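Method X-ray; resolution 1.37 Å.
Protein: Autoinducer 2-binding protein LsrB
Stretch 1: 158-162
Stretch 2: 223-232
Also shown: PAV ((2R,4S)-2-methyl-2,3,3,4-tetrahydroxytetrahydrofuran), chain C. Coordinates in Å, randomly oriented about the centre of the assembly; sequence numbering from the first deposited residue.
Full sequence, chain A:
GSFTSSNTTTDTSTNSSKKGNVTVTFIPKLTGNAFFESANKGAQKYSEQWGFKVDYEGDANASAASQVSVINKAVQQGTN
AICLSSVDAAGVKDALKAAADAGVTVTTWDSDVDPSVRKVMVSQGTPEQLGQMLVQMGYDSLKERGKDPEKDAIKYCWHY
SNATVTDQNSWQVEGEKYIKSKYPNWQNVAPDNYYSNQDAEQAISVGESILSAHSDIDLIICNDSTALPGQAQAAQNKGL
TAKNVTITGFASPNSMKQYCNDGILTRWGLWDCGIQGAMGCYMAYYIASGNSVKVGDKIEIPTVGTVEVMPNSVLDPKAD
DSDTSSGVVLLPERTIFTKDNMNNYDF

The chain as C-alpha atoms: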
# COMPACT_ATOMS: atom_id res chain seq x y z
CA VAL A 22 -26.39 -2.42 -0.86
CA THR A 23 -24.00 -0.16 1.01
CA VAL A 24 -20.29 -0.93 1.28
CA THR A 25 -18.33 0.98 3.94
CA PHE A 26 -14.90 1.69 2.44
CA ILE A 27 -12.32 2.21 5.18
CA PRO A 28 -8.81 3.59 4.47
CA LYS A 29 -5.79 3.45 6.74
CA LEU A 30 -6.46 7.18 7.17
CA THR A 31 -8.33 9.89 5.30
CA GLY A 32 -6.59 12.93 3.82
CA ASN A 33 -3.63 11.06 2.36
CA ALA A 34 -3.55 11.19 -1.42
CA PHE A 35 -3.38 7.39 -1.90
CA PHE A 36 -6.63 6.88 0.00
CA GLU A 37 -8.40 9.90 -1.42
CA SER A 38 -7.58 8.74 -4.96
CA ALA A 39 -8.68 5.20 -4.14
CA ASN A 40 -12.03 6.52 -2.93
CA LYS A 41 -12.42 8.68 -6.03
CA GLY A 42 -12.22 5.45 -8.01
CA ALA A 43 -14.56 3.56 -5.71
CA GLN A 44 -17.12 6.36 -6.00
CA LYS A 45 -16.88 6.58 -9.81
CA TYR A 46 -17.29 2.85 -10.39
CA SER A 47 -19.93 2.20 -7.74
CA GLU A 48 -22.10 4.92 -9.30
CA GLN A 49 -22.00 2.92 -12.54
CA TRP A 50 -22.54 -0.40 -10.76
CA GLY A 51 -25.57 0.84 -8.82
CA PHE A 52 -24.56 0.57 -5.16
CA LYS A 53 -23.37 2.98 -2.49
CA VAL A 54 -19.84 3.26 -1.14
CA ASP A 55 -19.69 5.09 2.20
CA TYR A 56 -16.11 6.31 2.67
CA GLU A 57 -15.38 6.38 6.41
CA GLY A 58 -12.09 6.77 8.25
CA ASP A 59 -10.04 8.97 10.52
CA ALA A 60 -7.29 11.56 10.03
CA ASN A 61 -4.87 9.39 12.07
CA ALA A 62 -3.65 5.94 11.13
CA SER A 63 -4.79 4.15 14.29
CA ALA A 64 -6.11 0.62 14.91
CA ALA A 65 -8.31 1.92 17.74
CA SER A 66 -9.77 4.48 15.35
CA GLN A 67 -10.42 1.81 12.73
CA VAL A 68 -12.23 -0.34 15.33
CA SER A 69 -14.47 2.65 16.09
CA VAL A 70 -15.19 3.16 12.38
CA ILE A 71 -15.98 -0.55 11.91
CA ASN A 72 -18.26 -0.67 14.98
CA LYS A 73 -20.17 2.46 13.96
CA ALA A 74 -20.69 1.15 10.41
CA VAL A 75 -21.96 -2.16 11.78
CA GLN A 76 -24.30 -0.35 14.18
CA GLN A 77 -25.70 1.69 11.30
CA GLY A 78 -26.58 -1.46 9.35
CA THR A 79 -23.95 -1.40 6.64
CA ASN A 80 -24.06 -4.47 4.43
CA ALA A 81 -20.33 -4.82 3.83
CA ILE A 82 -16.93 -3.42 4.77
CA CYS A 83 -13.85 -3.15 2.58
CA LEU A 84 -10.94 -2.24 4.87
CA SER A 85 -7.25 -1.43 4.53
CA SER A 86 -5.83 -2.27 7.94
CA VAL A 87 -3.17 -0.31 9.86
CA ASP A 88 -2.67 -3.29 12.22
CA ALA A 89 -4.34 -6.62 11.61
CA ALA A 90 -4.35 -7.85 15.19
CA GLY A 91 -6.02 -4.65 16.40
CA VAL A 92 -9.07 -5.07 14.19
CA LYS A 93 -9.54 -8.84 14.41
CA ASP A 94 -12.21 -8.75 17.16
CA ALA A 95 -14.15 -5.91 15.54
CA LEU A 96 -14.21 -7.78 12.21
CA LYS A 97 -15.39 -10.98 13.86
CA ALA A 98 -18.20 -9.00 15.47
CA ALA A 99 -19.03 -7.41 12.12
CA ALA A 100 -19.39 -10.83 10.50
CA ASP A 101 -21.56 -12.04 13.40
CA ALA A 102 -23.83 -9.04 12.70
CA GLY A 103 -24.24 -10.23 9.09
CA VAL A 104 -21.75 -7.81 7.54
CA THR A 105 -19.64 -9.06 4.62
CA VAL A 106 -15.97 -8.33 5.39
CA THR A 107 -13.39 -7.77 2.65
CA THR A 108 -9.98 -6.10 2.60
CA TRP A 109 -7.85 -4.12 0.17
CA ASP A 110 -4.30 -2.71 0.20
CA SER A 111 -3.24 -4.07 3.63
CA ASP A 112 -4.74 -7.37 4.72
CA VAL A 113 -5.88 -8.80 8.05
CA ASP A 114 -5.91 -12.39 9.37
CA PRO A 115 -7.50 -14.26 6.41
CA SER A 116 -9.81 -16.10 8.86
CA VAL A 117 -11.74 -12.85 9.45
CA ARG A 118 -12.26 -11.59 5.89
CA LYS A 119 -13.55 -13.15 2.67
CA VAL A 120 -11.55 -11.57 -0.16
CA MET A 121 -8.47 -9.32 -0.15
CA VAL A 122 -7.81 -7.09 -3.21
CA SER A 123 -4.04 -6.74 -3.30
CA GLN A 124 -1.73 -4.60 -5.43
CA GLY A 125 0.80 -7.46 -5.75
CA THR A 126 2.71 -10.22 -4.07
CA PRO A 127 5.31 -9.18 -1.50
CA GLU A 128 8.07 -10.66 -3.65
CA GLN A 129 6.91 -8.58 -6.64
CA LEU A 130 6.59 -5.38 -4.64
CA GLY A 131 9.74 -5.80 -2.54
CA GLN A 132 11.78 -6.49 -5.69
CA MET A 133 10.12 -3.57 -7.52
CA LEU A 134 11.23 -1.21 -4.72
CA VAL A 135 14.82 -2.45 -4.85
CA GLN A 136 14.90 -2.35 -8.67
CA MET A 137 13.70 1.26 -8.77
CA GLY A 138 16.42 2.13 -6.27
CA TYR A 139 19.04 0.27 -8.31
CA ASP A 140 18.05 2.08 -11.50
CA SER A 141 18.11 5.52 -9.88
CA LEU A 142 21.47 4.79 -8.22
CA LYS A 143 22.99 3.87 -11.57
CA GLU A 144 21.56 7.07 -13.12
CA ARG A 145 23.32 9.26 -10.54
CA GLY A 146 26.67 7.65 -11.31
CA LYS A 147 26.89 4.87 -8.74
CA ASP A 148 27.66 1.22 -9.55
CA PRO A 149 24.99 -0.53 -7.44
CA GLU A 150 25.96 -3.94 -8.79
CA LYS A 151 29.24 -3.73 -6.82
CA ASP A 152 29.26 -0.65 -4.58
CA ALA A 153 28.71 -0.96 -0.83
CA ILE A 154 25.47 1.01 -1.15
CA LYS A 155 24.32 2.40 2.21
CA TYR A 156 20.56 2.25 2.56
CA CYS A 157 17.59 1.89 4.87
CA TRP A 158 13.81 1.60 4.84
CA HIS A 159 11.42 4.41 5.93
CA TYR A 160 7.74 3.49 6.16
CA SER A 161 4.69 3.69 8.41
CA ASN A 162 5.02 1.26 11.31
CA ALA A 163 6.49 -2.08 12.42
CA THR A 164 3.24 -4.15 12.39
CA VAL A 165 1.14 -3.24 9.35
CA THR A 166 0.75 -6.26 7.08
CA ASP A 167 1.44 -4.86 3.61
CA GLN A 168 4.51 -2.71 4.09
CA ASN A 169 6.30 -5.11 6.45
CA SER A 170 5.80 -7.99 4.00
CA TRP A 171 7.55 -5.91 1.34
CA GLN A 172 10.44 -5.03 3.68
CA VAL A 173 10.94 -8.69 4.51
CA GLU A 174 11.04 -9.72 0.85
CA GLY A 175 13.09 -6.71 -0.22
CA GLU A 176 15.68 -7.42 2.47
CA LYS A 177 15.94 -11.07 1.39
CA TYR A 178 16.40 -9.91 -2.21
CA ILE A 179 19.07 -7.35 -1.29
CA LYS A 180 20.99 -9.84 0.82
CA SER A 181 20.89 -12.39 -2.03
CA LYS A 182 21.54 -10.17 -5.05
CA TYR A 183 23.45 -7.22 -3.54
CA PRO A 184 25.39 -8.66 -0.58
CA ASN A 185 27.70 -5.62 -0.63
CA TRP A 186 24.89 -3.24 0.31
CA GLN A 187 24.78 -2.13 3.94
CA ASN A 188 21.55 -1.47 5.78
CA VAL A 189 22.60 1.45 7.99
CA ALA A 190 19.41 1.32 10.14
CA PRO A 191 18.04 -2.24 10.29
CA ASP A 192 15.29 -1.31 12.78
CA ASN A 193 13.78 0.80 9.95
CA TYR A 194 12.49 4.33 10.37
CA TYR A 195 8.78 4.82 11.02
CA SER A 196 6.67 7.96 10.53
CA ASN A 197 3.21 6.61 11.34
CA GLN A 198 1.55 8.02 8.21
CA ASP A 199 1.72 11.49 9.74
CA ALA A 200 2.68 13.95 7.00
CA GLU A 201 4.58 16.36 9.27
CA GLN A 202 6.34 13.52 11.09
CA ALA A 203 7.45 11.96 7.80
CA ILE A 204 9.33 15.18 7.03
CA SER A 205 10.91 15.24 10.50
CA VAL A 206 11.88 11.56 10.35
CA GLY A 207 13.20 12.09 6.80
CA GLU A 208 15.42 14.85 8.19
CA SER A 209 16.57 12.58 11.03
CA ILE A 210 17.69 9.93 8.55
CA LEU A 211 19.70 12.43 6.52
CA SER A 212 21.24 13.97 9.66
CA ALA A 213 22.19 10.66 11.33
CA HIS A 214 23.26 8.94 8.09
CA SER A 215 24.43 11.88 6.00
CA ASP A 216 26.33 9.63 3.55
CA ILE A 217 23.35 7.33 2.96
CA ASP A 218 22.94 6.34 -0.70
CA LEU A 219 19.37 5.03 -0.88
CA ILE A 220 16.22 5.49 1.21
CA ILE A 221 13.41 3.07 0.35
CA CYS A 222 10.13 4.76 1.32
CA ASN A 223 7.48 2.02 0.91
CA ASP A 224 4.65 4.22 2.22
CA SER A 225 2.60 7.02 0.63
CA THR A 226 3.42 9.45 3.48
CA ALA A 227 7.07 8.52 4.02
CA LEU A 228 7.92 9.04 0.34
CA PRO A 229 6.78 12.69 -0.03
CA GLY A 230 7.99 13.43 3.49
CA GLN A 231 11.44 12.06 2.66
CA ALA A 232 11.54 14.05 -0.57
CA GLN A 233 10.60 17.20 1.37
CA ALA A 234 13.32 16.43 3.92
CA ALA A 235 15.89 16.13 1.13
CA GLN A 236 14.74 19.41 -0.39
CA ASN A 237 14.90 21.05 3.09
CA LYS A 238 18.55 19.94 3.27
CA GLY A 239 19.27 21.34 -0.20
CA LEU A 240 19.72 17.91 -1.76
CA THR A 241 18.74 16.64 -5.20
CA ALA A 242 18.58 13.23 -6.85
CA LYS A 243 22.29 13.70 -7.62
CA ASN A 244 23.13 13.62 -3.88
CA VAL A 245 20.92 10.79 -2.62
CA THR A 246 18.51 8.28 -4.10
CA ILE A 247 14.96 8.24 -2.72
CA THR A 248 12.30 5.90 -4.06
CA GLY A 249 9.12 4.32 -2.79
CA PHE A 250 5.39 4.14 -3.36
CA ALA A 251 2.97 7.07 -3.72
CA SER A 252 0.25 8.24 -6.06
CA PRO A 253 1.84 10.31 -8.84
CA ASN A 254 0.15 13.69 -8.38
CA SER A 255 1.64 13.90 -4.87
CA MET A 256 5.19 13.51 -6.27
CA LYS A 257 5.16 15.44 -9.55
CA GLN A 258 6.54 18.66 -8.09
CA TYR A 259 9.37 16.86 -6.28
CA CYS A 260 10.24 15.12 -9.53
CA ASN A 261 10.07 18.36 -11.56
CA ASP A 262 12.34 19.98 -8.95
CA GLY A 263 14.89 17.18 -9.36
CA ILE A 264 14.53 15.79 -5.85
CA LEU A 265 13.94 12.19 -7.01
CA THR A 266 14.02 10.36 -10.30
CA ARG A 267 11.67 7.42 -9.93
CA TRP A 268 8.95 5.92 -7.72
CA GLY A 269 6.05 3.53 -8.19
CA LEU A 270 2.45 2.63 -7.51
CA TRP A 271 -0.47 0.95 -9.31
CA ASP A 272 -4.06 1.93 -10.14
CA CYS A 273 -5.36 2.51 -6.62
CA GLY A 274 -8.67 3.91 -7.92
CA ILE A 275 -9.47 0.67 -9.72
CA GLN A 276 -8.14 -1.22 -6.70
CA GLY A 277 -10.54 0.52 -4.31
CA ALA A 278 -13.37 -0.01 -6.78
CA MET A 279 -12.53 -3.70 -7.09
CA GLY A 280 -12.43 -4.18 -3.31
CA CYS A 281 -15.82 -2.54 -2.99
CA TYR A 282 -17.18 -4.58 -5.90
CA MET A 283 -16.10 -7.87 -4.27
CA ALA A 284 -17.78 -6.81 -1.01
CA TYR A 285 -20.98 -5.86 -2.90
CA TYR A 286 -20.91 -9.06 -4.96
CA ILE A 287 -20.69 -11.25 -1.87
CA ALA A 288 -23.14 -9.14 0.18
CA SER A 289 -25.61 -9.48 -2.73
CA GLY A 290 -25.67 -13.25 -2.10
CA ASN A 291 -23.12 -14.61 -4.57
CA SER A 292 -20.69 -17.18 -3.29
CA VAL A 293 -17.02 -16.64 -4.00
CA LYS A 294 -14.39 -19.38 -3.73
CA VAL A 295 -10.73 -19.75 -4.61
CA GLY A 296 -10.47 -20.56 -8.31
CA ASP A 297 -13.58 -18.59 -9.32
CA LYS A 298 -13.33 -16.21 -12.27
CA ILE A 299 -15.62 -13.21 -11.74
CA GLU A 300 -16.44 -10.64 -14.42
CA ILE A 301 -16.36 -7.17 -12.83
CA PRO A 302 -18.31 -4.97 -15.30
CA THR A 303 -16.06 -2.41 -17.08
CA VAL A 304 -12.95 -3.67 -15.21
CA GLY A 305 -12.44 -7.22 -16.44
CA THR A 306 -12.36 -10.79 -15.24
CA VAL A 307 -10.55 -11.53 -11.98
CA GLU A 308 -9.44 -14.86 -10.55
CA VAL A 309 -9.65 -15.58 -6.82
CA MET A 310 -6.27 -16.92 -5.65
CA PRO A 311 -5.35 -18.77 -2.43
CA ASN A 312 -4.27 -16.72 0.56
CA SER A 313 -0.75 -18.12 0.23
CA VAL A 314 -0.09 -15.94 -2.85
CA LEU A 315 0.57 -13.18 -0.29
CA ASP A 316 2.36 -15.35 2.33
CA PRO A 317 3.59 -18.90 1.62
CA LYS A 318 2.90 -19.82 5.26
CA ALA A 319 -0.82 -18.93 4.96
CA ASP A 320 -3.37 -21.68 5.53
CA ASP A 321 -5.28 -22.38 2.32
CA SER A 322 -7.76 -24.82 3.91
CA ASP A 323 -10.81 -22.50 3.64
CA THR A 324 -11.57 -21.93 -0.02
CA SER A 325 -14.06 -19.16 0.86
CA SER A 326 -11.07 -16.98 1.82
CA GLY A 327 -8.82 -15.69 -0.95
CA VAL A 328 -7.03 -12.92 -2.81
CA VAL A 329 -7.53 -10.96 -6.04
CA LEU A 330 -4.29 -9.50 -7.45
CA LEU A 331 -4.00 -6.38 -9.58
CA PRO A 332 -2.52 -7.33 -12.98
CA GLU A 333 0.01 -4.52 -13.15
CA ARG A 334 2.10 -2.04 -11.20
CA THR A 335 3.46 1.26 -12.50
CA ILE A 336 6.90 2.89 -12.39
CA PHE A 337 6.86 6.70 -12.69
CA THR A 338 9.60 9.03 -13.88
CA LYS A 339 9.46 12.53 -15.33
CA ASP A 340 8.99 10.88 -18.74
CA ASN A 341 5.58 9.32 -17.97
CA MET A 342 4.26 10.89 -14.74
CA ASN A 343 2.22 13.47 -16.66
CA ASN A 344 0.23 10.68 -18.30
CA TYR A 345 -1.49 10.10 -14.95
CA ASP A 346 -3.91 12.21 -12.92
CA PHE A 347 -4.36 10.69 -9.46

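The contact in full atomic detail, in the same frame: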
# COMPACT_ATOMS: atom_id res chain seq x y z
N TRP A 158 15.23 1.52 5.13
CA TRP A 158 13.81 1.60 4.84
C TRP A 158 13.15 2.63 5.76
O TRP A 158 13.51 2.75 6.94
CB TRP A 158 13.12 0.24 5.07
CG TRP A 158 13.62 -0.87 4.20
CD1 TRP A 158 14.80 -1.54 4.32
CD2 TRP A 158 12.91 -1.47 3.12
NE1 TRP A 158 14.88 -2.51 3.34
CE2 TRP A 158 13.73 -2.49 2.59
CE3 TRP A 158 11.66 -1.24 2.54
CZ2 TRP A 158 13.35 -3.26 1.49
CZ3 TRP A 158 11.27 -2.01 1.46
CH2 TRP A 158 12.10 -3.02 0.95
N HIS A 159 12.22 3.41 5.20
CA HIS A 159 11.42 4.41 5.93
C HIS A 159 9.97 4.19 5.53
O HIS A 159 9.60 4.40 4.37
CB HIS A 159 11.89 5.83 5.55
CG HIS A 159 11.05 6.93 6.12
ND1 HIS A 159 11.22 8.26 5.78
CD2 HIS A 159 9.99 6.91 6.99
CE1 HIS A 159 10.32 9.00 6.40
NE2 HIS A 159 9.56 8.21 7.14
N TYR A 160 9.16 3.73 6.48
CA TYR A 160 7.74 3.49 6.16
C TYR A 160 6.89 3.80 7.39
O TYR A 160 7.30 4.57 8.26
CB TYR A 160 7.55 2.14 5.47
CG TYR A 160 8.02 0.89 6.17
CD1 TYR A 160 9.35 0.50 6.14
CD2 TYR A 160 7.10 0.05 6.81
CE1 TYR A 160 9.75 -0.71 6.71
CE2 TYR A 160 7.51 -1.14 7.39
CZ TYR A 160 8.84 -1.51 7.33
OH TYR A 160 9.26 -2.70 7.86
N SER A 161 5.68 3.25 7.42
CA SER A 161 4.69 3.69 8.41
C SER A 161 4.95 3.15 9.81
O SER A 161 5.05 3.92 10.76
CB SER A 161 3.29 3.33 7.93
OG SER A 161 3.12 1.93 7.79
N ASN A 162 4.96 1.83 9.97
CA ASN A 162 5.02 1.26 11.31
C ASN A 162 5.45 -0.21 11.20
O ASN A 162 5.40 -0.81 10.12
CB ASN A 162 3.69 1.43 12.08
CG ASN A 162 2.58 0.52 11.54
OD1 ASN A 162 2.66 -0.69 11.66
ND2 ASN A 162 1.54 1.10 10.92
N ASN A 223 8.62 2.83 1.33
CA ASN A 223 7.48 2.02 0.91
C ASN A 223 6.18 2.39 1.63
O ASN A 223 5.51 1.54 2.22
CB ASN A 223 7.78 0.53 1.09
CG ASN A 223 8.34 0.18 2.48
OD1 ASN A 223 9.23 0.87 3.00
ND2 ASN A 223 7.85 -0.90 3.05
N ASP A 224 5.83 3.68 1.57
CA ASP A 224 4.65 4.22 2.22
C ASP A 224 4.35 5.58 1.59
O ASP A 224 5.26 6.38 1.35
CB ASP A 224 4.87 4.37 3.72
CG ASP A 224 3.75 5.15 4.38
OD1 ASP A 224 2.64 4.57 4.52
OD2 ASP A 224 3.95 6.35 4.70
N SER A 225 3.06 5.84 1.35
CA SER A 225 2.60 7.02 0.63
C SER A 225 2.79 8.34 1.39
O SER A 225 2.63 9.40 0.79
CB SER A 225 1.16 6.89 0.19
OG SER A 225 0.30 6.90 1.30
N THR A 226 3.08 8.28 2.69
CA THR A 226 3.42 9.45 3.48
C THR A 226 4.93 9.58 3.62
O THR A 226 5.49 10.67 3.46
CB THR A 226 2.79 9.37 4.90
OG1 THR A 226 1.40 9.07 4.80
CG2 THR A 226 2.91 10.69 5.60
N ALA A 227 5.61 8.47 3.90
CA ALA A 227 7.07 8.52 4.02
C ALA A 227 7.74 9.03 2.76
O ALA A 227 8.73 9.76 2.84
CB ALA A 227 7.61 7.14 4.34
N LEU A 228 7.24 8.63 1.57
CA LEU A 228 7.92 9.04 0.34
C LEU A 228 7.89 10.55 0.13
O LEU A 228 8.96 11.15 -0.04
CB LEU A 228 7.37 8.24 -0.85
CG LEU A 228 8.01 8.68 -2.18
CD1 LEU A 228 9.56 8.56 -2.18
CD2 LEU A 228 7.43 7.90 -3.35
N PRO A 229 6.73 11.22 0.12
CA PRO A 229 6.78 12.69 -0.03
C PRO A 229 7.43 13.37 1.16
O PRO A 229 8.10 14.39 0.98
CB PRO A 229 5.31 13.09 -0.20
CG PRO A 229 4.51 11.90 0.39
CD PRO A 229 5.36 10.68 0.05
N GLY A 230 7.31 12.81 2.36
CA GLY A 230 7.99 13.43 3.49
C GLY A 230 9.50 13.35 3.34
O GLY A 230 10.22 14.30 3.67
N GLN A 231 10.01 12.20 2.85
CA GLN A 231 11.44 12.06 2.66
C GLN A 231 11.94 12.98 1.56
O GLN A 231 13.03 13.54 1.66
CB GLN A 231 11.74 10.61 2.30
CG GLN A 231 13.26 10.32 2.30
CD GLN A 231 13.83 10.48 3.69
OE1 GLN A 231 13.51 9.68 4.58
NE2 GLN A 231 14.70 11.48 3.88
N ALA A 232 11.16 13.12 0.48
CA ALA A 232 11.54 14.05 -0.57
C ALA A 232 11.59 15.48 -0.02
O ALA A 232 12.54 16.24 -0.28
CB ALA A 232 10.59 13.96 -1.74
O2 PAV C . 2.65 2.11 0.17
C2 PAV C . 1.26 2.46 0.34
C1 PAV C . 0.69 3.23 -0.88
O5 PAV C . 1.29 3.54 1.43
C5 PAV C . 0.07 3.53 2.03
C4 PAV C . -0.70 2.30 1.51
O4 PAV C . -1.34 1.62 2.58
C3 PAV C . 0.42 1.51 0.82
O3 PAV C . -0.10 0.74 -0.23
O13 PAV C . 1.09 0.70 1.76

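What polar bond ties the strand to the helix? One hydrogen bond crosses the contact: His159 ND1 donates to Gln231 OE1 over 2.9 Å, with an N-H...O angle of 157°. The CA-to-CB bond of His159 points sideways, but its t rotamer brings the ring to the helix, and OE1 lies at the ring edge, near its plane, where a ring nitrogen can donate. Gln231 starts toward the strand and is long enough to reach. Its NE2 and the NE2 of His159 are bonded elsewhere in the structure, so neither amide nor imidazole is left wanting.

What fills the space between His159 and the helix? Ala227 points its methyl at the strand, and its CB sits 3.6 Å from the centroid of the His159 ring, only 14° off the ring normal, a CH-pi contact. Ala227 CB also lies 3.4 Å from His159 O. A methyl is compact enough to lie close to both the ring face and the backbone.

How does Asn223 fit among the aromatic residues? The CA-to-CB bond of Asn223 points sideways, but with chi1 in the p well the amide end comes nearer the strand. Asn223 OD1 approaches Trp158 CE3 at 3.3 Å, at the indole edge, and Tyr160 CD1 at 3.2 Å, while Asn223 ND2 lies over one face of the Tyr160 ring. These are packing contacts, and buried OD1 has no hydrogen-bond partner in the model.

What positions the turn before the helix? Asp224 OD2 accepts from Thr226 N at 2.9 Å and Ala227 N at 2.8 Å, a capping bond that suits a short carboxylate. Asp224 CB also packs 3.9 Å from Tyr160 CB. Nearby, Ser225 N donates to PAV O5 at 2.9 Å, so the capped turn also contacts the ligand. The contact buries 388 Å², summed over both stretches.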